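PDB 2DRH: 361aa long hypothetical D-aminopeptidase from Pyrococcus horikoshii, which is of unknown function but may act as an aminopeptidase, like other members of the peptidase S58 family. Local coordinates for residues 241-246 with 280-285. Sequence-based numbering, arbitrary orientation.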
loop_
_atom_site.group_PDB
_atom_site.type_symbol
_atom_site.label_atom_id
_atom_site.label_comp_id
_atom_site.label_asym_id
_atom_site.label_seq_id
_atom_site.Cartn_x
_atom_site.Cartn_y
_atom_site.Cartn_z
ATOM N N ILE A 241 -13.837 -12.094 -8.779
ATOM C CA ILE A 241 -12.412 -12.235 -9.021
ATOM C C ILE A 241 -12.185 -11.996 -10.501
ATOM O O ILE A 241 -12.882 -12.564 -11.341
ATOM C CB ILE A 241 -11.907 -13.658 -8.662
ATOM C CG1 ILE A 241 -12.226 -13.977 -7.191
ATOM C CG2 ILE A 241 -10.408 -13.764 -8.942
ATOM C CD1 ILE A 241 -11.596 -13.014 -6.178
ATOM N N MET A 242 -11.219 -11.147 -10.819
ATOM C CA MET A 242 -10.915 -10.849 -12.213
ATOM C C MET A 242 -9.494 -11.276 -12.509
ATOM O O MET A 242 -8.554 -10.832 -11.854
ATOM C CB MET A 242 -11.103 -9.351 -12.486
ATOM C CG MET A 242 -12.564 -8.927 -12.480
ATOM S SD MET A 242 -12.860 -7.273 -11.825
ATOM C CE MET A 242 -12.804 -7.650 -10.065
ATOM N N ILE A 243 -9.341 -12.164 -13.481
ATOM C CA ILE A 243 -8.018 -12.650 -13.854
ATOM C C ILE A 243 -7.674 -12.089 -15.221
ATOM O O ILE A 243 -8.366 -12.348 -16.207
ATOM C CB ILE A 243 -7.978 -14.193 -13.911
ATOM C CG1 ILE A 243 -8.413 -14.775 -12.563
ATOM C CG2 ILE A 243 -6.568 -14.671 -14.263
ATOM C CD1 ILE A 243 -7.527 -14.367 -11.401
ATOM N N ILE A 244 -6.604 -11.310 -15.272
ATOM C CA ILE A 244 -6.180 -10.700 -16.520
ATOM C C ILE A 244 -4.887 -11.325 -17.029
ATOM O O ILE A 244 -3.943 -11.556 -16.263
ATOM C CB ILE A 244 -5.936 -9.187 -16.355
ATOM C CG1 ILE A 244 -7.083 -8.544 -15.567
ATOM C CG2 ILE A 244 -5.784 -8.539 -17.728
ATOM C CD1 ILE A 244 -8.442 -8.747 -16.170
ATOM N N ALA A 245 -4.854 -11.601 -18.326
ATOM C CA ALA A 245 -3.668 -12.170 -18.957
ATOM C C ALA A 245 -3.348 -11.350 -20.200
ATOM O O ALA A 245 -4.253 -10.841 -20.867
ATOM C CB ALA A 245 -3.915 -13.627 -19.340
ATOM N N THR A 246 -2.059 -11.217 -20.502
ATOM C CA THR A 246 -1.617 -10.478 -21.678
ATOM C C THR A 246 -0.266 -10.990 -22.147
ATOM O O THR A 246 0.503 -11.546 -21.361
ATOM C CB THR A 246 -1.484 -8.960 -21.402
ATOM O OG1 THR A 246 -1.083 -8.290 -22.607
ATOM C CG2 THR A 246 -0.440 -8.692 -20.320
ATOM N N ILE A 280 -11.403 -8.502 -6.398
ATOM C CA ILE A 280 -9.962 -8.573 -6.588
ATOM C C ILE A 280 -9.583 -8.915 -8.031
ATOM O O ILE A 280 -10.227 -9.740 -8.685
ATOM C CB ILE A 280 -9.350 -9.631 -5.664
ATOM C CG1 ILE A 280 -9.582 -9.234 -4.203
ATOM C CG2 ILE A 280 -7.865 -9.807 -5.973
ATOM C CD1 ILE A 280 -9.116 -10.274 -3.231
ATOM N N ALA A 281 -8.525 -8.271 -8.507
ATOM C CA ALA A 281 -8.024 -8.472 -9.860
ATOM C C ALA A 281 -6.575 -8.930 -9.826
ATOM O O ALA A 281 -5.764 -8.397 -9.072
ATOM C CB ALA A 281 -8.129 -7.176 -10.641
ATOM N N VAL A 282 -6.257 -9.929 -10.638
ATOM C CA VAL A 282 -4.897 -10.435 -10.723
ATOM C C VAL A 282 -4.461 -10.406 -12.191
ATOM O O VAL A 282 -5.116 -10.983 -13.053
ATOM C CB VAL A 282 -4.802 -11.874 -10.177
ATOM C CG1 VAL A 282 -3.411 -12.429 -10.417
ATOM C CG2 VAL A 282 -5.115 -11.884 -8.675
ATOM N N ALA A 283 -3.360 -9.718 -12.470
ATOM C CA ALA A 283 -2.861 -9.611 -13.834
ATOM C C ALA A 283 -1.461 -10.184 -13.977
ATOM O O ALA A 283 -0.622 -10.033 -13.088
ATOM C CB ALA A 283 -2.867 -8.160 -14.270
ATOM N N PHE A 284 -1.214 -10.848 -15.103
ATOM C CA PHE A 284 0.093 -11.433 -15.368
ATOM C C PHE A 284 0.408 -11.409 -16.856
ATOM O O PHE A 284 -0.497 -11.365 -17.693
ATOM C CB PHE A 284 0.157 -12.870 -14.836
ATOM C CG PHE A 284 -0.711 -13.858 -15.585
ATOM C CD1 PHE A 284 -0.267 -14.450 -16.770
ATOM C CD2 PHE A 284 -1.963 -14.222 -15.088
ATOM C CE1 PHE A 284 -1.055 -15.392 -17.445
ATOM C CE2 PHE A 284 -2.755 -15.157 -15.750
ATOM C CZ PHE A 284 -2.300 -15.747 -16.933
ATOM N N SER A 285 1.695 -11.419 -17.177
ATOM C CA SER A 285 2.138 -11.410 -18.562
ATOM C C SER A 285 2.876 -12.703 -18.873
ATOM O O SER A 285 3.534 -13.273 -18.012
ATOM C CB SER A 285 3.058 -10.212 -18.816
ATOM O OG SER A 285 3.643 -10.276 -20.109
#
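T246 OG1 is gripped by two hydrogen bonds, to T200 O on the neighbouring antiparallel strand 198-207 and from A248 N just past the strand end. T246 ends the first strand of a right-handed beta-alpha-beta crossover, in which helix 252-268 links parallel strands 240-246 and 278-285. Its OG1 stands anti to the backbone N (chi1 -178°). This sets CG2 between the backbone N and the carbonyl carbon, 3.7 Å from F284 O. Five backbone hydrogen bonds join 241-246 to 280-285. The straightest runs from I244 N to V282 O, 2.7 Å at 175° and in the carbonyl plane. The bond from F284 N to I244 O, 3.0 Å, comes from above the carbonyl plane. M242, A281 and A283 face the crossover helix. M242 bends its chain so that CE reaches 3.6 Å from I280 O. On the other face I241, I280 and V282 meet strand 132-136. I243 and V282 lie side by side there, with I243 CD1 3.9 Å from V282 CB. F284 CG sits between its own N and carbonyl carbon (chi1 69°), which carries the ring across to 241-246. A245 CA sits over the ring centre, I243 CG2 lies at its edge, and A245 CB touches F284 CZ at 3.6 Å.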